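Side-chain contacts in trehalose-6-phosphate phosphatase related protein (Thermoplasma acidophilum, PDB 1U02), which removes the phosphate from trehalose 6-phosphate to yield free trehalose, using magnesium as its cofactor: residues A[33-36]-A[37-41]; A[49-52]-A[53-56]; A[97-100]-A[101-104]; A[124-127]-A[128-131]. All coordinates share one frame; numbering follows the deposited sequence.

Contact 1: residues A[33-36]-A[37-41]; sequences SDLK and ERFDT. With GOL (glycerol), chain F.
Lys-36 sets its CG between its own backbone N and carbonyl carbon (chi1 70°), while Glu-37 folds at chi2 (-68°), and these turns, with a second bend at chi2 of the lysine, lay the neighbouring chains side by side, pointing the same way. NZ of Lys-36 meets OE2 of Glu-37 at 2.7 Å in a salt bridge, arriving on the anti side of that oxygen and 18° out of the carboxylate plane. A further bend at the far end of the lysine chain lets the same NZ donate to O of Ser-33, 3.0 Å away. A methionine in place of Lys-36 would probably leave the Glu-37 carboxylate without its charged mate and take from the Ser-33 carbonyl the donor that NZ supplies.

Here helix 26-38 ends and turns into strand 40-44, within a beta-alpha-beta unit begun by strand 3-7. Leu-35 O receives two backbone donors, Arg-38 N and, at 2.9 Å, Phe-39 N. That oxygen also lies at the edge of the Phe-39 ring, in its plane, and Leu-35 CD1 packs on Phe-39 CD1 at 3.6 Å. The leucine rests on Ile-4 and Leu-6 as well, whereas Arg-38 pairs with Glu-223 of helix 212-229. Past the turn, Thr-41 OG1 donates to Phe-39 O, and Thr-41 N points almost straight at O2 of a glycerol, 2.9 Å away.

A lysine ammonium drawn back to a carbonyl in the last turns of a helix would be expected to ease the partial negative charge that collects there, with Glu-37 balancing the added charge.

Contact 2: residues A[49-52]-A[53-56]; sequences PEEI and SRFL
Arg-54 lies along the turn that precedes it, and its side chain can be traced outward over Glu-50 and Glu-51. CB stands 3.9 Å from Glu-50 O. CG, held between the backbone N and carbonyl carbon of Arg-54 (chi1 61°), sits close to Glu-51 O at 3.3 Å. From there the chain runs extended to NE, CD passing Glu-50 O, and the guanidinium comes to rest with one face over Glu-51 CA, offset toward the rim. At the tip, NH1 lies 3.4 Å from Glu-50 O, while NH2 touches the Glu-51 methylene CG at 3.7 Å. The carboxylate of Glu-51 is engaged elsewhere, in salt bridges with Lys-111 and Arg-47 and a hydrogen bond from Ser-48 N, its plane 39° from that of the guanidinium.

Helix 49-55 is the crossover between strands 40-44 and 61-64 of the beta-alpha-beta layout that underlies the HAD fold. Ile-52 turns to the sheet, against Ile-43 and Met-62. Pro-49 O accepts twice, from Ser-53 N and from Ser-53 OG (2.7 Å), which come from opposite faces of its carbonyl plane; OG is also bonded to Lys-71.

Phe-55 places CG 3.2 Å from Glu-51 O, and CE2 reaches Glu-51 CB at 4.1 Å. The ring also meets Tyr-23 edge-to-face and lies close to Tyr-8, which by similarity binds substrate. Replacing Phe-55 with alanine is likely to open a gap beside Glu-51 CB and leave Tyr-23 without its edge-to-face partner. Leu-56, the first residue to leave the helical path, still donates its N to Ile-52 O at 2.7 Å.

Contact 3: residues A[97-100]-A[101-104]; sequences RSWV and SDFP
Ser-101 binds Ser-98 through two hydrogen bonds to one oxygen. Its OG donates to Ser-98 O at 2.8 Å, lying in the carbonyl plane, while its backbone N approaches the same oxygen from above that plane at 3.1 Å. The hydroxyl can take this place because OG stands between the backbone N and carbonyl carbon of Ser-101 (chi1 60°), facing back along the turn. A third hydrogen bond, from Phe-103 N to Trp-99 O at 2.8 Å, closes the helical turn just where Phe-103 departs from helical geometry.

These bonds shape helix 99-102, a single short turn on the antiparallel sheet domain that is consistent with the cap of HAD phosphatases. It packs against helix 127-141: Trp-99 touches Leu-130 and Ile-137, and Phe-103 touches Leu-130 and Arg-133.

Polar and aromatic groups meet where Asp-102 OD2 comes to 3.4 Å from Trp-99 CD1, the carboxylate plane turned 43° from the indole, and where Trp-99 O lies 3.5 Å from CD2 of the Phe-103 ring. Arg-133 lies near both Trp-99 and Asp-102, in a cation-pi contact with the indole and a long, weak ion pair with OD2 of Asp-102, an arrangement that probably tempers the negative charge beside the indole.

Apolar contact is lighter. Trp-99 CB meets CD2 of the Phe-103 ring at 4.1 Å. Asp-102 CB stands over one face of the Phe-103 ring, toward its rim.

Contact 4: residues A[124-127]-A[128-131]; sequences ADMK and PKLR
Met-126 O accepts from Leu-130 N at 3.0 Å and Lys-127 O from Arg-131 N at 2.8 Å, starting helix 127-141 directly out of a type I beta turn that runs from Ala-124 to Lys-127.

Met-126, present as selenomethionine, occupies the N-cap position, and its side chain lies alongside that of Lys-129, both pointing the same way. Bends at chi2 (-66°) and chi3 (-104°) curl its end onto the lysine, where CE presses on Lys-129 CD at 3.5 Å, tighter than usual for two carbons. SE follows at 4.0 Å from the same CD. Lys-129 presents its aliphatic stem here, straight as far as CE.

Helix 127-141 links strands 114-118 and 144-147 of the four-stranded antiparallel sheet, consistent with the cap domain of HAD phosphatases. Its first turn accepts proline readily, since backbone nitrogens there have no i-4 carbonyl within the helix, so proline's missing N-H costs no helical bond. Pro-128 lies in it, with CD beside Asp-125 O and, as the peptide link dictates, close to CB of the preceding Lys-127. A water joins the turn to the helix, donating to Asp-125 O at 2.8 Å and accepting from Lys-129 N at 3.0 Å.

Lys-127 stretches out beyond CG, its NZ bonded to Leu-119 O, and Arg-131 makes a cation-pi contact with Tyr-147. Buried Leu-130 tucks its side chain against Met-122.

How the contacts relate
The four contacts follow one another in the chain and fall into two pairs. Contacts 1 and 2 belong to successive beta-alpha-beta units of the main sheet that have strand 40-44 in common; their centres are about 17 Å apart. Contact 2 lies nearest the catalytic centre, with the Phe-55 side chain about 5 Å from that of the magnesium ligand Asp-9, whereas in contact 1 the Thr-41 side chain stays about 11 Å from that of Asp-7. Contacts 3 and 4, their centres about 12 Å apart, touch where Phe-103 CE2 packs on Leu-130 CD1 at 3.5 Å. That pair lies away from the annotated sites, its centres about 43 and 44 Å from the centre of contact 1.

Contact 1: residues A[33-36]-A[37-41]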
loop_
_atom_site.group_PDB
_atom_site.type_symbol
_atom_site.label_atom_id
_atom_site.label_comp_id
_atom_site.label_asym_id
_atom_site.label_seq_id
_atom_site.Cartn_x
_atom_site.Cartn_y
_atom_site.Cartn_z
ATOM N N SER A 33 -5.284 8.796 15.080
ATOM C CA SER A 33 -4.859 9.994 15.796
ATOM C C SER A 33 -4.437 9.589 17.209
ATOM O O SER A 33 -3.382 9.997 17.691
ATOM C CB SER A 33 -6.010 11.006 15.868
ATOM O OG SER A 33 -5.655 12.124 16.665
ATOM N N ASP A 34 -5.261 8.772 17.862
ATOM C CA ASP A 34 -4.962 8.308 19.215
ATOM C C ASP A 34 -3.759 7.379 19.225
ATOM O O ASP A 34 -2.833 7.545 20.015
ATOM C CB ASP A 34 -6.156 7.555 19.809
ATOM C CG ASP A 34 -7.315 8.463 20.147
ATOM O OD1 ASP A 34 -7.132 9.698 20.146
ATOM O OD2 ASP A 34 -8.412 7.934 20.428
ATOM N N LEU A 35 -3.779 6.395 18.334
ATOM C CA LEU A 35 -2.707 5.417 18.247
ATOM C C LEU A 35 -1.308 6.015 18.064
ATOM O O LEU A 35 -0.360 5.584 18.720
ATOM C CB LEU A 35 -3.003 4.448 17.102
ATOM C CG LEU A 35 -2.104 3.217 16.970
ATOM C CD1 LEU A 35 -2.343 2.270 18.141
ATOM C CD2 LEU A 35 -2.398 2.520 15.653
ATOM N N LYS A 36 -1.178 7.006 17.184
ATOM C CA LYS A 36 0.124 7.616 16.920
ATOM C C LYS A 36 0.692 8.363 18.123
ATOM O O LYS A 36 1.879 8.672 18.167
ATOM C CB LYS A 36 0.046 8.549 15.701
ATOM C CG LYS A 36 -0.743 9.840 15.896
ATOM C CD LYS A 36 0.173 11.014 16.218
ATOM C CE LYS A 36 -0.556 12.348 16.089
ATOM N NZ LYS A 36 -1.738 12.447 16.994
ATOM N N GLU A 37 -0.157 8.648 19.099
ATOM C CA GLU A 37 0.282 9.334 20.306
ATOM C C GLU A 37 1.011 8.359 21.228
ATOM O O GLU A 37 1.869 8.763 22.012
ATOM C CB GLU A 37 -0.918 9.924 21.054
ATOM C CG GLU A 37 -1.558 11.107 20.364
ATOM C CD GLU A 37 -0.651 12.318 20.359
ATOM O OE1 GLU A 37 -0.271 12.772 21.460
ATOM O OE2 GLU A 37 -0.313 12.812 19.262
ATOM N N ARG A 38 0.681 7.076 21.124
ATOM C CA ARG A 38 1.288 6.070 21.990
ATOM C C ARG A 38 2.294 5.152 21.315
ATOM O O ARG A 38 3.128 4.550 21.991
ATOM C CB ARG A 38 0.203 5.210 22.645
ATOM C CG ARG A 38 -0.767 5.980 23.529
ATOM C CD ARG A 38 -1.759 5.032 24.197
ATOM N NE ARG A 38 -2.812 5.738 24.930
ATOM C CZ ARG A 38 -2.620 6.444 26.041
ATOM N NH1 ARG A 38 -1.405 6.548 26.570
ATOM N NH2 ARG A 38 -3.647 7.046 26.627
ATOM N N PHE A 39 2.214 5.036 19.994
ATOM C CA PHE A 39 3.125 4.167 19.259
ATOM C C PHE A 39 3.713 4.851 18.034
ATOM O O PHE A 39 3.064 5.699 17.422
ATOM C CB PHE A 39 2.395 2.904 18.796
ATOM C CG PHE A 39 1.731 2.143 19.899
ATOM C CD1 PHE A 39 0.497 2.546 20.397
ATOM C CD2 PHE A 39 2.339 1.013 20.440
ATOM C CE1 PHE A 39 -0.127 1.835 21.420
ATOM C CE2 PHE A 39 1.725 0.292 21.464
ATOM C CZ PHE A 39 0.488 0.704 21.955
ATOM N N ASP A 40 4.946 4.484 17.686
ATOM C CA ASP A 40 5.592 5.033 16.498
ATOM C C ASP A 40 4.834 4.319 15.376
ATOM O O ASP A 40 5.093 3.153 15.072
ATOM C CB ASP A 40 7.076 4.656 16.457
ATOM C CG ASP A 40 7.850 5.439 15.406
ATOM O OD1 ASP A 40 7.225 5.921 14.437
ATOM O OD2 ASP A 40 9.087 5.563 15.537
ATOM N N THR A 41 3.886 5.023 14.779
ATOM C CA THR A 41 3.041 4.443 13.748
ATOM C C THR A 41 3.451 4.701 12.304
ATOM O O THR A 41 3.766 5.829 11.924
ATOM C CB THR A 41 1.593 4.917 13.954
ATOM O OG1 THR A 41 1.219 4.689 15.322
ATOM C CG2 THR A 41 0.643 4.160 13.042
HETATM C C1 GOL F . 5.185 8.585 14.396
HETATM O O1 GOL F . 5.179 8.039 12.887
HETATM C C2 GOL F . 4.047 8.867 15.153
HETATM O O2 GOL F . 3.495 7.743 15.649
HETATM C C3 GOL F . 3.861 10.062 15.162
HETATM O O3 GOL F . 4.077 11.580 14.858
#

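Contact 2: residues A[49-52]-A[53-56]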
loop_
_atom_site.group_PDB
_atom_site.type_symbol
_atom_site.label_atom_id
_atom_site.label_comp_id
_atom_site.label_asym_id
_atom_site.label_seq_id
_atom_site.Cartn_x
_atom_site.Cartn_y
_atom_site.Cartn_z
ATOM N N PRO A 49 2.794 8.914 -1.424
ATOM C CA PRO A 49 2.719 9.759 -0.230
ATOM C C PRO A 49 1.630 10.814 -0.428
ATOM O O PRO A 49 0.965 11.221 0.522
ATOM C CB PRO A 49 4.106 10.398 -0.153
ATOM C CG PRO A 49 4.980 9.472 -0.925
ATOM C CD PRO A 49 4.114 9.021 -2.067
ATOM N N GLU A 50 1.455 11.259 -1.670
ATOM C CA GLU A 50 0.439 12.264 -1.953
ATOM C C GLU A 50 -0.947 11.686 -1.658
ATOM O O GLU A 50 -1.820 12.392 -1.157
ATOM C CB GLU A 50 0.508 12.729 -3.417
ATOM C CG GLU A 50 1.764 13.504 -3.797
ATOM C CD GLU A 50 3.020 12.652 -3.744
ATOM O OE1 GLU A 50 3.012 11.548 -4.324
ATOM O OE2 GLU A 50 4.018 13.089 -3.128
ATOM N N GLU A 51 -1.148 10.407 -1.971
ATOM C CA GLU A 51 -2.435 9.761 -1.718
ATOM C C GLU A 51 -2.714 9.582 -0.228
ATOM O O GLU A 51 -3.755 10.003 0.270
ATOM C CB GLU A 51 -2.504 8.394 -2.407
ATOM C CG GLU A 51 -2.766 8.467 -3.899
ATOM C CD GLU A 51 -2.680 7.108 -4.572
ATOM O OE1 GLU A 51 -1.576 6.529 -4.584
ATOM O OE2 GLU A 51 -3.716 6.618 -5.083
ATOM N N ILE A 52 -1.789 8.956 0.488
ATOM C CA ILE A 52 -2.005 8.734 1.910
ATOM C C ILE A 52 -2.129 10.055 2.658
ATOM O O ILE A 52 -2.935 10.170 3.582
ATOM C CB ILE A 52 -0.870 7.900 2.530
ATOM C CG1 ILE A 52 -0.772 6.556 1.810
ATOM C CG2 ILE A 52 -1.156 7.647 4.015
ATOM C CD1 ILE A 52 -2.028 5.696 1.949
ATOM N N SER A 53 -1.339 11.048 2.248
ATOM C CA SER A 53 -1.361 12.362 2.885
ATOM C C SER A 53 -2.736 13.019 2.808
ATOM O O SER A 53 -3.153 13.690 3.749
ATOM C CB SER A 53 -0.299 13.280 2.267
ATOM O OG SER A 53 1.005 12.838 2.625
ATOM N N ARG A 54 -3.446 12.840 1.697
ATOM C CA ARG A 54 -4.776 13.424 1.621
ATOM C C ARG A 54 -5.831 12.465 2.184
ATOM O O ARG A 54 -6.820 12.912 2.767
ATOM C CB ARG A 54 -5.131 13.852 0.190
ATOM C CG ARG A 54 -5.171 12.775 -0.869
ATOM C CD ARG A 54 -5.557 13.414 -2.213
ATOM N NE ARG A 54 -5.703 12.438 -3.290
ATOM C CZ ARG A 54 -4.748 12.135 -4.165
ATOM N NH1 ARG A 54 -3.566 12.732 -4.100
ATOM N NH2 ARG A 54 -4.980 11.234 -5.110
ATOM N N PHE A 55 -5.620 11.159 2.027
ATOM C CA PHE A 55 -6.570 10.176 2.562
ATOM C C PHE A 55 -6.593 10.208 4.085
ATOM O O PHE A 55 -7.652 10.143 4.703
ATOM C CB PHE A 55 -6.194 8.740 2.175
ATOM C CG PHE A 55 -6.491 8.373 0.745
ATOM C CD1 PHE A 55 -7.463 9.047 0.003
ATOM C CD2 PHE A 55 -5.829 7.294 0.160
ATOM C CE1 PHE A 55 -7.771 8.643 -1.307
ATOM C CE2 PHE A 55 -6.127 6.883 -1.141
ATOM C CZ PHE A 55 -7.099 7.557 -1.875
ATOM N N LEU A 56 -5.403 10.288 4.674
ATOM C CA LEU A 56 -5.219 10.267 6.123
ATOM C C LEU A 56 -4.302 11.424 6.527
ATOM O O LEU A 56 -3.134 11.205 6.854
ATOM C CB LEU A 56 -4.558 8.938 6.502
ATOM C CG LEU A 56 -4.458 8.471 7.946
ATOM C CD1 LEU A 56 -5.845 8.063 8.424
ATOM C CD2 LEU A 56 -3.500 7.276 8.038
#

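Contact 3: residues A[97-100]-A[101-104]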
loop_
_atom_site.group_PDB
_atom_site.type_symbol
_atom_site.label_atom_id
_atom_site.label_comp_id
_atom_site.label_asym_id
_atom_site.label_seq_id
_atom_site.Cartn_x
_atom_site.Cartn_y
_atom_site.Cartn_z
ATOM N N ARG A 97 -1.745 6.893 -21.524
ATOM C CA ARG A 97 -3.007 7.480 -21.069
ATOM C C ARG A 97 -4.160 7.338 -22.064
ATOM O O ARG A 97 -5.318 7.248 -21.663
ATOM C CB ARG A 97 -2.825 8.960 -20.713
ATOM C CG ARG A 97 -2.650 9.879 -21.905
ATOM C CD ARG A 97 -2.476 11.323 -21.451
ATOM N NE ARG A 97 -2.250 12.226 -22.573
ATOM C CZ ARG A 97 -3.167 12.535 -23.484
ATOM N NH1 ARG A 97 -4.387 12.016 -23.410
ATOM N NH2 ARG A 97 -2.862 13.362 -24.474
ATOM N N SER A 98 -3.843 7.302 -23.354
ATOM C CA SER A 98 -4.876 7.182 -24.376
ATOM C C SER A 98 -5.547 5.807 -24.407
ATOM O O SER A 98 -6.568 5.630 -25.073
ATOM C CB SER A 98 -4.296 7.491 -25.760
ATOM O OG SER A 98 -3.407 6.469 -26.171
ATOM N N TRP A 99 -4.989 4.837 -23.689
ATOM C CA TRP A 99 -5.572 3.500 -23.678
ATOM C C TRP A 99 -6.961 3.465 -23.052
ATOM O O TRP A 99 -7.700 2.495 -23.228
ATOM C CB TRP A 99 -4.655 2.515 -22.950
ATOM C CG TRP A 99 -3.338 2.281 -23.648
ATOM C CD1 TRP A 99 -2.941 2.792 -24.851
ATOM C CD2 TRP A 99 -2.251 1.481 -23.172
ATOM N NE1 TRP A 99 -1.670 2.361 -25.151
ATOM C CE2 TRP A 99 -1.223 1.554 -24.137
ATOM C CE3 TRP A 99 -2.043 0.710 -22.019
ATOM C CZ2 TRP A 99 -0.004 0.881 -23.984
ATOM C CZ3 TRP A 99 -0.827 0.040 -21.867
ATOM C CH2 TRP A 99 0.172 0.133 -22.844
ATOM N N VAL A 100 -7.319 4.514 -22.315
ATOM C CA VAL A 100 -8.642 4.567 -21.708
ATOM C C VAL A 100 -9.720 4.568 -22.798
ATOM O O VAL A 100 -10.850 4.152 -22.559
ATOM C CB VAL A 100 -8.829 5.819 -20.814
ATOM C CG1 VAL A 100 -7.857 5.765 -19.639
ATOM C CG2 VAL A 100 -8.612 7.092 -21.623
ATOM N N SER A 101 -9.373 5.041 -23.991
ATOM C CA SER A 101 -10.336 5.056 -25.088
ATOM C C SER A 101 -10.215 3.765 -25.907
ATOM O O SER A 101 -11.197 3.285 -26.469
ATOM C CB SER A 101 -10.135 6.290 -25.983
ATOM O OG SER A 101 -8.845 6.322 -26.566
ATOM N N ASP A 102 -9.015 3.194 -25.958
ATOM C CA ASP A 102 -8.815 1.948 -26.693
ATOM C C ASP A 102 -9.524 0.797 -25.976
ATOM O O ASP A 102 -10.036 -0.128 -26.610
ATOM C CB ASP A 102 -7.322 1.625 -26.824
ATOM C CG ASP A 102 -6.559 2.685 -27.597
ATOM O OD1 ASP A 102 -7.126 3.266 -28.548
ATOM O OD2 ASP A 102 -5.381 2.926 -27.265
ATOM N N PHE A 103 -9.561 0.872 -24.648
ATOM C CA PHE A 103 -10.199 -0.156 -23.827
ATOM C C PHE A 103 -11.197 0.505 -22.878
ATOM O O PHE A 103 -10.925 0.646 -21.681
ATOM C CB PHE A 103 -9.136 -0.893 -23.007
ATOM C CG PHE A 103 -8.011 -1.450 -23.833
ATOM C CD1 PHE A 103 -8.207 -2.571 -24.638
ATOM C CD2 PHE A 103 -6.755 -0.846 -23.814
ATOM C CE1 PHE A 103 -7.163 -3.089 -25.416
ATOM C CE2 PHE A 103 -5.703 -1.352 -24.588
ATOM C CZ PHE A 103 -5.908 -2.476 -25.388
ATOM N N PRO A 104 -12.374 0.904 -23.397
ATOM C CA PRO A 104 -13.416 1.556 -22.595
ATOM C C PRO A 104 -13.672 0.858 -21.266
ATOM O O PRO A 104 -13.985 -0.332 -21.227
ATOM C CB PRO A 104 -14.635 1.517 -23.518
ATOM C CG PRO A 104 -14.008 1.649 -24.879
ATOM C CD PRO A 104 -12.856 0.664 -24.770
#

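Contact 4: residues A[124-127]-A[128-131]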
loop_
_atom_site.group_PDB
_atom_site.type_symbol
_atom_site.label_atom_id
_atom_site.label_comp_id
_atom_site.label_asym_id
_atom_site.label_seq_id
_atom_site.Cartn_x
_atom_site.Cartn_y
_atom_site.Cartn_z
ATOM N N ALA A 124 -14.196 -8.135 -20.557
ATOM C CA ALA A 124 -13.313 -9.293 -20.450
ATOM C C ALA A 124 -12.435 -9.607 -21.663
ATOM O O ALA A 124 -11.242 -9.856 -21.520
ATOM C CB ALA A 124 -14.136 -10.524 -20.085
ATOM N N ASP A 125 -13.029 -9.588 -22.852
ATOM C CA ASP A 125 -12.326 -9.922 -24.092
ATOM C C ASP A 125 -10.957 -9.310 -24.397
ATOM O O ASP A 125 -10.063 -10.010 -24.876
ATOM C CB ASP A 125 -13.249 -9.671 -25.289
ATOM C CG ASP A 125 -14.435 -10.617 -25.324
ATOM O OD1 ASP A 125 -14.527 -11.502 -24.448
ATOM O OD2 ASP A 125 -15.277 -10.474 -26.235
HETATM N N MSE A 126 -10.775 -8.021 -24.139
HETATM C CA MSE A 126 -9.496 -7.386 -24.457
HETATM C C MSE A 126 -8.449 -7.341 -23.342
HETATM O O MSE A 126 -7.419 -6.687 -23.492
HETATM C CB MSE A 126 -9.745 -5.964 -24.979
HETATM C CG MSE A 126 -10.573 -5.902 -26.265
HETATM SE SE MSE A 126 -9.675 -6.672 -27.811
HETATM C CE MSE A 126 -9.175 -5.037 -28.721
ATOM N N LYS A 127 -8.685 -8.036 -22.236
ATOM C CA LYS A 127 -7.716 -8.012 -21.145
ATOM C C LYS A 127 -6.382 -8.675 -21.486
ATOM O O LYS A 127 -5.324 -8.180 -21.097
ATOM C CB LYS A 127 -8.340 -8.606 -19.878
ATOM C CG LYS A 127 -9.520 -7.755 -19.401
ATOM C CD LYS A 127 -10.080 -8.163 -18.045
ATOM C CE LYS A 127 -11.204 -7.204 -17.647
ATOM N NZ LYS A 127 -11.786 -7.467 -16.300
ATOM N N PRO A 128 -6.406 -9.811 -22.202
ATOM C CA PRO A 128 -5.109 -10.415 -22.527
ATOM C C PRO A 128 -4.278 -9.463 -23.396
ATOM O O PRO A 128 -3.060 -9.349 -23.231
ATOM C CB PRO A 128 -5.500 -11.692 -23.267
ATOM C CG PRO A 128 -6.783 -12.085 -22.572
ATOM C CD PRO A 128 -7.509 -10.751 -22.471
ATOM N N LYS A 129 -4.951 -8.772 -24.314
ATOM C CA LYS A 129 -4.292 -7.823 -25.204
ATOM C C LYS A 129 -3.700 -6.664 -24.408
ATOM O O LYS A 129 -2.556 -6.267 -24.627
ATOM C CB LYS A 129 -5.295 -7.287 -26.230
ATOM C CG LYS A 129 -4.727 -6.237 -27.162
ATOM C CD LYS A 129 -5.812 -5.659 -28.059
ATOM C CE LYS A 129 -5.239 -4.649 -29.041
ATOM N NZ LYS A 129 -4.251 -5.269 -29.976
ATOM N N LEU A 130 -4.485 -6.118 -23.483
ATOM C CA LEU A 130 -4.020 -5.009 -22.661
ATOM C C LEU A 130 -2.832 -5.450 -21.820
ATOM O O LEU A 130 -1.843 -4.733 -21.702
ATOM C CB LEU A 130 -5.134 -4.517 -21.732
ATOM C CG LEU A 130 -4.708 -3.428 -20.741
ATOM C CD1 LEU A 130 -4.273 -2.170 -21.487
ATOM C CD2 LEU A 130 -5.866 -3.119 -19.807
ATOM N N ARG A 131 -2.937 -6.635 -21.234
ATOM C CA ARG A 131 -1.864 -7.156 -20.407
ATOM C C ARG A 131 -0.548 -7.200 -21.174
ATOM O O ARG A 131 0.491 -6.792 -20.653
ATOM C CB ARG A 131 -2.220 -8.557 -19.894
ATOM C CG ARG A 131 -1.144 -9.191 -19.027
ATOM C CD ARG A 131 -1.558 -10.577 -18.539
ATOM N NE ARG A 131 -0.489 -11.230 -17.779
ATOM C CZ ARG A 131 -0.583 -12.438 -17.228
ATOM N NH1 ARG A 131 -1.702 -13.142 -17.346
ATOM N NH2 ARG A 131 0.444 -12.944 -16.557
HETATM O O HOH W 1 -7.387 -9.764 -25.673
#